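Local coordinates for protein cytochrome P450 (Novosphingobium aromaticivorans, PDB 3OFT) that belongs to the cytochrome P450 family of haem proteins and holds an iron protoporphyrin IX inside a mostly helical fold, at residues R66-C71 with N286-V291; P115-V120 with R352-V357. All blocks are in the same frame, centred on the assembly; numbering follows the deposited sequence.

Contact 1: residues R66-C71 with N286-V291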
ATOM      1  N   ARG A  66      -4.094   3.636 -22.385  1.00 12.11           N
ATOM      2  CA  ARG A  66      -5.222   2.829 -22.806  1.00 12.13           C
ATOM      3  C   ARG A  66      -5.984   2.180 -21.653  1.00 11.75           C
ATOM      4  O   ARG A  66      -7.136   1.803 -21.824  1.00 11.93           O
ATOM      5  CB  ARG A  66      -4.756   1.793 -23.806  1.00 11.69           C
ATOM      6  CG  ARG A  66      -4.122   2.425 -25.056  1.00 14.76           C
ATOM      7  CD  ARG A  66      -3.846   1.349 -26.061  1.00 16.45           C
ATOM      8  NE  ARG A  66      -2.755   0.476 -25.598  1.00 18.82           N
ATOM      9  CZ  ARG A  66      -2.351  -0.624 -26.215  1.00 21.80           C
ATOM     10  NH1 ARG A  66      -2.958  -1.040 -27.325  1.00 22.89           N
ATOM     11  NH2 ARG A  66      -1.341  -1.325 -25.725  1.00 21.81           N
ATOM     12  N   LEU A  67      -5.357   2.093 -20.476  1.00 11.43           N
ATOM     13  CA  LEU A  67      -6.008   1.523 -19.277  1.00 11.21           C
ATOM     14  C   LEU A  67      -6.062   2.606 -18.207  1.00 10.91           C
ATOM     15  O   LEU A  67      -5.060   2.882 -17.545  1.00 11.82           O
ATOM     16  CB  LEU A  67      -5.234   0.295 -18.778  1.00 12.01           C
ATOM     17  CG  LEU A  67      -5.155  -0.888 -19.740  1.00 12.34           C
ATOM     18  CD1 LEU A  67      -4.471  -2.031 -18.988  1.00 16.25           C
ATOM     19  CD2 LEU A  67      -6.545  -1.348 -20.202  1.00 15.54           C
ATOM     20  N   SER A  68      -7.249   3.188 -18.061  1.00  9.30           N
ATOM     21  CA  SER A  68      -7.549   4.323 -17.211  1.00  8.58           C
ATOM     22  C   SER A  68      -7.588   3.890 -15.771  1.00  8.99           C
ATOM     23  O   SER A  68      -7.963   2.742 -15.440  1.00  8.66           O
ATOM     24  CB  SER A  68      -8.910   4.962 -17.596  1.00  8.18           C
ATOM     25  OG  SER A  68      -9.372   5.980 -16.680  1.00 11.02           O
ATOM     26  N   SER A  69      -7.219   4.846 -14.926  1.00  9.46           N
ATOM     27  CA  SER A  69      -7.209   4.679 -13.467  1.00  9.68           C
ATOM     28  C   SER A  69      -8.511   5.172 -12.869  1.00  9.71           C
ATOM     29  O   SER A  69      -8.668   5.204 -11.636  1.00  8.23           O
ATOM     30  CB  SER A  69      -6.052   5.443 -12.830  1.00 10.37           C
ATOM     31  OG  SER A  69      -4.824   4.793 -13.135  1.00  9.86           O
ATOM     32  N   GLN A  70      -9.449   5.569 -13.726  1.00 10.18           N
ATOM     33  CA  GLN A  70     -10.652   6.204 -13.221  1.00 13.77           C
ATOM     34  C   GLN A  70     -11.506   5.332 -12.329  1.00 13.26           C
ATOM     35  O   GLN A  70     -12.086   5.814 -11.350  1.00 12.77           O
ATOM     36  CB  GLN A  70     -11.548   6.612 -14.388  1.00 15.84           C
ATOM     37  CG  GLN A  70     -12.275   7.819 -14.114  1.00 22.59           C
ATOM     38  CD  GLN A  70     -11.578   8.946 -14.795  1.00 32.53           C
ATOM     39  OE1 GLN A  70     -10.358   9.157 -14.603  1.00 34.81           O
ATOM     40  NE2 GLN A  70     -12.320   9.662 -15.645  1.00 34.14           N
ATOM     41  N   CYS A  71     -11.620   4.056 -12.689  1.00 13.55           N
ATOM     42  CA  CYS A  71     -12.580   3.142 -12.022  1.00 14.00           C
ATOM     43  C   CYS A  71     -12.297   2.906 -10.505  1.00 14.10           C
ATOM     44  O   CYS A  71     -13.227   2.677  -9.720  1.00 13.48           O
ATOM     45  CB  CYS A  71     -12.643   1.806 -12.784  1.00 15.03           C
ATOM     46  SG  CYS A  71     -11.090   0.782 -12.744  1.00 21.71           S
ATOM     47  N   ASN A 286      -9.711   0.520 -16.064  1.00  9.33           N
ATOM     48  CA  ASN A 286     -10.794   0.294 -17.006  1.00  9.88           C
ATOM     49  C   ASN A 286     -10.259   0.647 -18.379  1.00  9.90           C
ATOM     50  O   ASN A 286      -9.632   1.687 -18.574  1.00  9.89           O
ATOM     51  CB  ASN A 286     -12.062   1.128 -16.640  1.00  9.85           C
ATOM     52  CG  ASN A 286     -11.776   2.621 -16.484  1.00 12.40           C
ATOM     53  OD1 ASN A 286     -11.068   3.065 -15.559  1.00 12.55           O
ATOM     54  ND2 ASN A 286     -12.372   3.421 -17.360  1.00 15.04           N
ATOM     55  N   ALA A 287     -10.500  -0.224 -19.338  1.00  9.86           N
ATOM     56  CA  ALA A 287     -10.005   0.039 -20.676  1.00 11.07           C
ATOM     57  C   ALA A 287     -10.739   1.222 -21.333  1.00 11.84           C
ATOM     58  O   ALA A 287     -11.976   1.271 -21.352  1.00 12.27           O
ATOM     59  CB  ALA A 287     -10.094  -1.215 -21.529  1.00 10.84           C
ATOM     60  N   VAL A 288      -9.974   2.178 -21.863  1.00 12.90           N
ATOM     61  CA  VAL A 288     -10.540   3.296 -22.676  1.00 13.77           C
ATOM     62  C   VAL A 288     -10.216   3.219 -24.199  1.00 14.99           C
ATOM     63  O   VAL A 288     -10.691   4.067 -25.008  1.00 14.73           O
ATOM     64  CB  VAL A 288     -10.167   4.692 -22.113  1.00 15.18           C
ATOM     65  CG1 VAL A 288     -10.850   4.932 -20.752  1.00 14.67           C
ATOM     66  CG2 VAL A 288      -8.653   4.828 -22.029  1.00 14.20           C
ATOM     67  N   ALA A 289      -9.393   2.230 -24.556  1.00 15.38           N
ATOM     68  CA  ALA A 289      -9.095   1.826 -25.943  1.00 16.23           C
ATOM     69  C   ALA A 289      -8.916   0.321 -25.883  1.00 15.90           C
ATOM     70  O   ALA A 289      -8.589  -0.195 -24.825  1.00 16.03           O
ATOM     71  CB  ALA A 289      -7.809   2.486 -26.444  1.00 15.79           C
ATOM     72  N   ASP A 290      -9.107  -0.394 -26.997  1.00 15.74           N
ATOM     73  CA  ASP A 290      -8.837  -1.848 -27.001  1.00 16.53           C
ATOM     74  C   ASP A 290      -7.339  -2.082 -26.783  1.00 16.80           C
ATOM     75  O   ASP A 290      -6.501  -1.268 -27.235  1.00 16.51           O
ATOM     76  CB  ASP A 290      -9.250  -2.507 -28.322  1.00 17.35           C
ATOM     77  CG  ASP A 290     -10.772  -2.471 -28.576  1.00 19.62           C
ATOM     78  OD1 ASP A 290     -11.583  -2.186 -27.659  1.00 18.61           O
ATOM     79  OD2 ASP A 290     -11.162  -2.760 -29.730  1.00 21.49           O
ATOM     80  N   VAL A 291      -7.000  -3.169 -26.088  1.00 15.43           N
ATOM     81  CA  VAL A 291      -5.596  -3.476 -25.767  1.00 16.35           C
ATOM     82  C   VAL A 291      -5.364  -4.954 -26.004  1.00 16.44           C
ATOM     83  O   VAL A 291      -5.941  -5.801 -25.316  1.00 15.41           O
ATOM     84  CB  VAL A 291      -5.220  -3.185 -24.255  1.00 16.18           C
ATOM     85  CG1 VAL A 291      -3.785  -3.690 -23.929  1.00 16.69           C
ATOM     86  CG2 VAL A 291      -5.363  -1.721 -23.914  1.00 13.45           C
TER
HETATM   87  O   HOH W   1     -12.038   6.626 -17.564  1.00 16.69           O
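An edge pairing of the mixed beta-sheet is made here, where Ser68 and Asn286 form an antiparallel hydrogen-bonded pair. Their backbones bond twice, Ser68 N to Asn286 O and Asn286 N to Ser68 O, each 2.9 Å. Next to it, Leu67 and Ala287 make the non-hydrogen-bonded pair, and on the far side of that pair Val288 N gives a fairly straight bond (165° at the hydrogen) to Arg66 O, 2.9 Å away. Strand 67-68 is thereby joined as an edge to strand 282-287, whose Ala287 bonds in turn to Gly301 and Asp302; this is the small sheet that accompanies the helices of a P450. Beyond Ser68 a side chain takes over. Asn286 holds CG between its own N and carbonyl carbon (chi1 54°), which turns OD1 towards the bend at 69-71. There Cys71 N donates a hydrogen bond to Asn286 OD1 (3.1 Å), from above the amide plane and not along a lone pair, while Cys71 CB rests 3.4 Å from the same OD1. The bend is also tied from within: Ser68 OG accepts from Gln70 N, an ST turn, and one water links Ser68 OG to Asn286 ND2. Asp90 is a further partner of that hydroxyl and also bonds Ser69 N.

On the sheet face of Leu67 and Ala287, the Leu67 methyl CD2 meets Ala287 CB at 3.8 Å and also touches Val291 CG2. Arg66 extends alongside segment 286-291 and bends at chi3 (-70°), bringing its guanidinium across Val291, with CG2 3.8 Å above one face and offset towards the rim. Arg66 CB lies 3.6 Å from that same methyl, and a salt bridge to Asp63 engages NE.

Contact 2: residues P115-V120 with R352-V357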
ATOM      1  N   PRO A 115      14.045  11.728  11.837  1.00 18.97           N
ATOM      2  CA  PRO A 115      14.105  11.737  13.304  1.00 18.69           C
ATOM      3  C   PRO A 115      12.735  11.750  13.987  1.00 17.78           C
ATOM      4  O   PRO A 115      12.523  10.998  14.945  1.00 17.24           O
ATOM      5  CB  PRO A 115      14.842  13.048  13.601  1.00 19.73           C
ATOM      6  CG  PRO A 115      15.742  13.214  12.387  1.00 19.68           C
ATOM      7  CD  PRO A 115      14.839  12.841  11.259  1.00 18.89           C
ATOM      8  N   LYS A 116      11.816  12.583  13.517  1.00 17.38           N
ATOM      9  CA  LYS A 116      10.469  12.587  14.105  1.00 17.11           C
ATOM     10  C   LYS A 116       9.749  11.255  13.902  1.00 15.35           C
ATOM     11  O   LYS A 116       9.136  10.754  14.834  1.00 15.01           O
ATOM     12  CB  LYS A 116       9.588  13.731  13.586  1.00 17.25           C
ATOM     13  CG  LYS A 116       9.910  15.073  14.243  1.00 20.98           C
ATOM     14  CD  LYS A 116       8.830  16.123  13.953  1.00 26.47           C
ATOM     15  CE  LYS A 116       9.177  16.963  12.741  1.00 30.94           C
ATOM     16  NZ  LYS A 116       8.128  18.034  12.516  1.00 34.69           N
ATOM     17  N   VAL A 117       9.837  10.692  12.709  1.00 13.30           N
ATOM     18  CA  VAL A 117       9.162   9.411  12.423  1.00 13.68           C
ATOM     19  C   VAL A 117       9.802   8.289  13.243  1.00 14.05           C
ATOM     20  O   VAL A 117       9.100   7.469  13.831  1.00 15.19           O
ATOM     21  CB  VAL A 117       9.093   9.123  10.901  1.00 13.53           C
ATOM     22  CG1 VAL A 117       8.428   7.757  10.572  1.00 13.09           C
ATOM     23  CG2 VAL A 117       8.319  10.215  10.228  1.00 14.29           C
ATOM     24  N   GLN A 118      11.129   8.281  13.334  1.00 13.66           N
ATOM     25  CA  GLN A 118      11.800   7.314  14.214  1.00 14.44           C
ATOM     26  C   GLN A 118      11.340   7.443  15.657  1.00 13.78           C
ATOM     27  O   GLN A 118      11.137   6.442  16.335  1.00 14.02           O
ATOM     28  CB  GLN A 118      13.329   7.417  14.100  1.00 14.97           C
ATOM     29  CG  GLN A 118      14.072   6.132  14.620  1.00 18.61           C
ATOM     30  CD  GLN A 118      15.516   5.984  14.102  1.00 23.08           C
ATOM     31  OE1 GLN A 118      15.880   6.513  13.036  1.00 21.44           O
ATOM     32  NE2 GLN A 118      16.332   5.235  14.850  1.00 21.25           N
ATOM     33  N   ALA A 119      11.188   8.665  16.155  1.00 14.11           N
ATOM     34  CA  ALA A 119      10.733   8.842  17.544  1.00 14.78           C
ATOM     35  C   ALA A 119       9.312   8.251  17.802  1.00 15.06           C
ATOM     36  O   ALA A 119       9.009   7.704  18.876  1.00 14.36           O
ATOM     37  CB  ALA A 119      10.792  10.304  17.931  1.00 15.21           C
ATOM     38  N   VAL A 120       8.446   8.368  16.799  1.00 13.72           N
ATOM     39  CA  VAL A 120       7.105   7.778  16.859  1.00 13.49           C
ATOM     40  C   VAL A 120       7.173   6.240  16.929  1.00 12.16           C
ATOM     41  O   VAL A 120       6.490   5.620  17.769  1.00 12.12           O
ATOM     42  CB  VAL A 120       6.264   8.203  15.623  1.00 12.39           C
ATOM     43  CG1 VAL A 120       5.049   7.310  15.475  1.00 13.88           C
ATOM     44  CG2 VAL A 120       5.861   9.620  15.774  1.00 13.95           C
ATOM     45  N   ARG A 352       9.756   3.645   2.246  1.00  8.89           N
ATOM     46  CA  ARG A 352      11.075   3.007   2.467  1.00  9.40           C
ATOM     47  C   ARG A 352      11.679   3.486   3.811  1.00  9.93           C
ATOM     48  O   ARG A 352      12.206   2.687   4.602  1.00  8.85           O
ATOM     49  CB  ARG A 352      12.050   3.344   1.315  1.00  9.45           C
ATOM     50  CG  ARG A 352      13.417   2.698   1.502  1.00 11.02           C
ATOM     51  CD  ARG A 352      14.443   3.252   0.540  1.00 18.27           C
ATOM     52  NE  ARG A 352      15.618   2.382   0.422  1.00 17.93           N
ATOM     53  CZ  ARG A 352      16.842   2.662   0.888  1.00 19.93           C
ATOM     54  NH1 ARG A 352      17.826   1.773   0.713  1.00 17.01           N
ATOM     55  NH2 ARG A 352      17.089   3.820   1.514  1.00 18.45           N
ATOM     56  N   MET A 353      11.568   4.789   4.066  1.00  9.55           N
ATOM     57  CA  MET A 353      12.032   5.379   5.324  1.00  9.94           C
ATOM     58  C   MET A 353      11.265   4.833   6.532  1.00 10.03           C
ATOM     59  O   MET A 353      11.857   4.561   7.579  1.00 10.26           O
ATOM     60  CB  MET A 353      11.958   6.927   5.271  1.00  9.01           C
ATOM     61  CG  MET A 353      12.512   7.694   6.525  1.00 13.47           C
ATOM     62  SD  MET A 353      11.250   7.854   7.824  1.00 16.82           S
ATOM     63  CE  MET A 353      10.442   9.376   7.274  1.00 15.04           C
ATOM     64  N   GLU A 354       9.954   4.709   6.414  1.00  8.95           N
ATOM     65  CA  GLU A 354       9.166   4.133   7.510  1.00 10.00           C
ATOM     66  C   GLU A 354       9.586   2.682   7.814  1.00  9.82           C
ATOM     67  O   GLU A 354       9.692   2.300   8.992  1.00  9.18           O
ATOM     68  CB  GLU A 354       7.689   4.158   7.163  1.00 10.23           C
ATOM     69  CG  GLU A 354       7.124   5.581   7.071  1.00 12.31           C
ATOM     70  CD  GLU A 354       5.652   5.588   6.578  1.00 20.05           C
ATOM     71  OE1 GLU A 354       4.766   5.997   7.308  1.00 21.40           O
ATOM     72  OE2 GLU A 354       5.374   5.169   5.437  1.00 25.35           O
ATOM     73  N   VAL A 355       9.815   1.886   6.771  1.00  9.16           N
ATOM     74  CA  VAL A 355      10.233   0.481   6.986  1.00  9.79           C
ATOM     75  C   VAL A 355      11.631   0.444   7.633  1.00  9.86           C
ATOM     76  O   VAL A 355      11.867  -0.338   8.581  1.00  9.26           O
ATOM     77  CB  VAL A 355      10.214  -0.353   5.687  1.00  9.23           C
ATOM     78  CG1 VAL A 355      10.924  -1.757   5.898  1.00 10.30           C
ATOM     79  CG2 VAL A 355       8.757  -0.529   5.210  1.00  9.36           C
ATOM     80  N   ILE A 356      12.544   1.256   7.114  1.00  8.27           N
ATOM     81  CA  ILE A 356      13.910   1.370   7.731  1.00  9.69           C
ATOM     82  C   ILE A 356      13.844   1.808   9.201  1.00  9.63           C
ATOM     83  O   ILE A 356      14.484   1.234  10.077  1.00  9.81           O
ATOM     84  CB  ILE A 356      14.798   2.348   6.915  1.00 11.02           C
ATOM     85  CG1 ILE A 356      15.182   1.685   5.579  1.00 10.88           C
ATOM     86  CG2 ILE A 356      16.024   2.819   7.753  1.00 11.94           C
ATOM     87  CD1 ILE A 356      15.791   2.669   4.506  1.00 12.59           C
ATOM     88  N   VAL A 357      13.043   2.813   9.493  1.00  9.39           N
ATOM     89  CA  VAL A 357      12.955   3.291  10.865  1.00 11.85           C
ATOM     90  C   VAL A 357      12.332   2.234  11.810  1.00 11.63           C
ATOM     91  O   VAL A 357      12.738   2.077  12.991  1.00  9.68           O
ATOM     92  CB  VAL A 357      12.238   4.664  10.784  1.00 13.77           C
ATOM     93  CG1 VAL A 357      10.948   4.790  11.595  1.00 16.15           C
ATOM     94  CG2 VAL A 357      13.266   5.790  10.848  1.00 13.39           C
TER
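Val117 lays its two methyls against Met353 and Val357, one helix turn apart on the facing helix. With CG1 anti to the backbone N (chi1 178°), that branch meets Met353 SD at 3.9 Å and Val357 CG1 at 4.0 Å, while CG2 touches Met353 CE at 3.7 Å. The Met353 side chain starts out along the flank of its helix; bends at chi2 and chi3 then swing the thioether across, so that sulphur and methyl both lie against the isopropyl group of Val117. The two side chains pass each other obliquely, whereas Val117 and Val357 meet at about a right angle.

These are two helices of the P450 fold, 107-128 and 348-365, whose short segments have axes that approach to 9.6 Å and cross at -47°. Helix 348-365 is the one that follows the haem-ligand loop in this family, and Glu354 on it lines the haem pocket. Val117 CG1 comes 4.3 Å from Glu354 CG, a loose touch that sets the packing directly beside the pocket wall.

Val357 is the counterpart on the other side. Its CB points at helix 107-128, and CG1 comes within 3.7 Å of Gln118 CA, close to the backbone itself. The other methyl, CG2, lies alongside the extended Gln118 side chain, 3.6 Å from CB and 3.5 Å from OE1. CB and CG of the glutamine give the methyl an apolar surface, while OE1 makes a van der Waals contact with it; the amide's NE2 bonds Glu361, further along the opposing helix. Farther round helix 348-365, Val355 packs on helices 221-252 and 267-277, so the helix lies between these and helix 107-128.

How the contacts relate
Contacts 1 and 2 lie on opposite sides of the centre of the chain, their own centres 37 Å apart and their nearest atoms about 21 Å apart. They share no helix or strand: contact 1 closes the edge of the mixed sheet, and contact 2 packs a helix pair. Along the chain their segments alternate, 66-71, 115-120, 286-291, 352-357, so each contact joins an early part of the chain to a late one and the two connections overlap along the chain. The haem relates to both, for the side chain of Ser69 is about 5 Å from it and that of Glu354 about 4 Å. Sheet edge and helix pair thus both come close to the same cofactor.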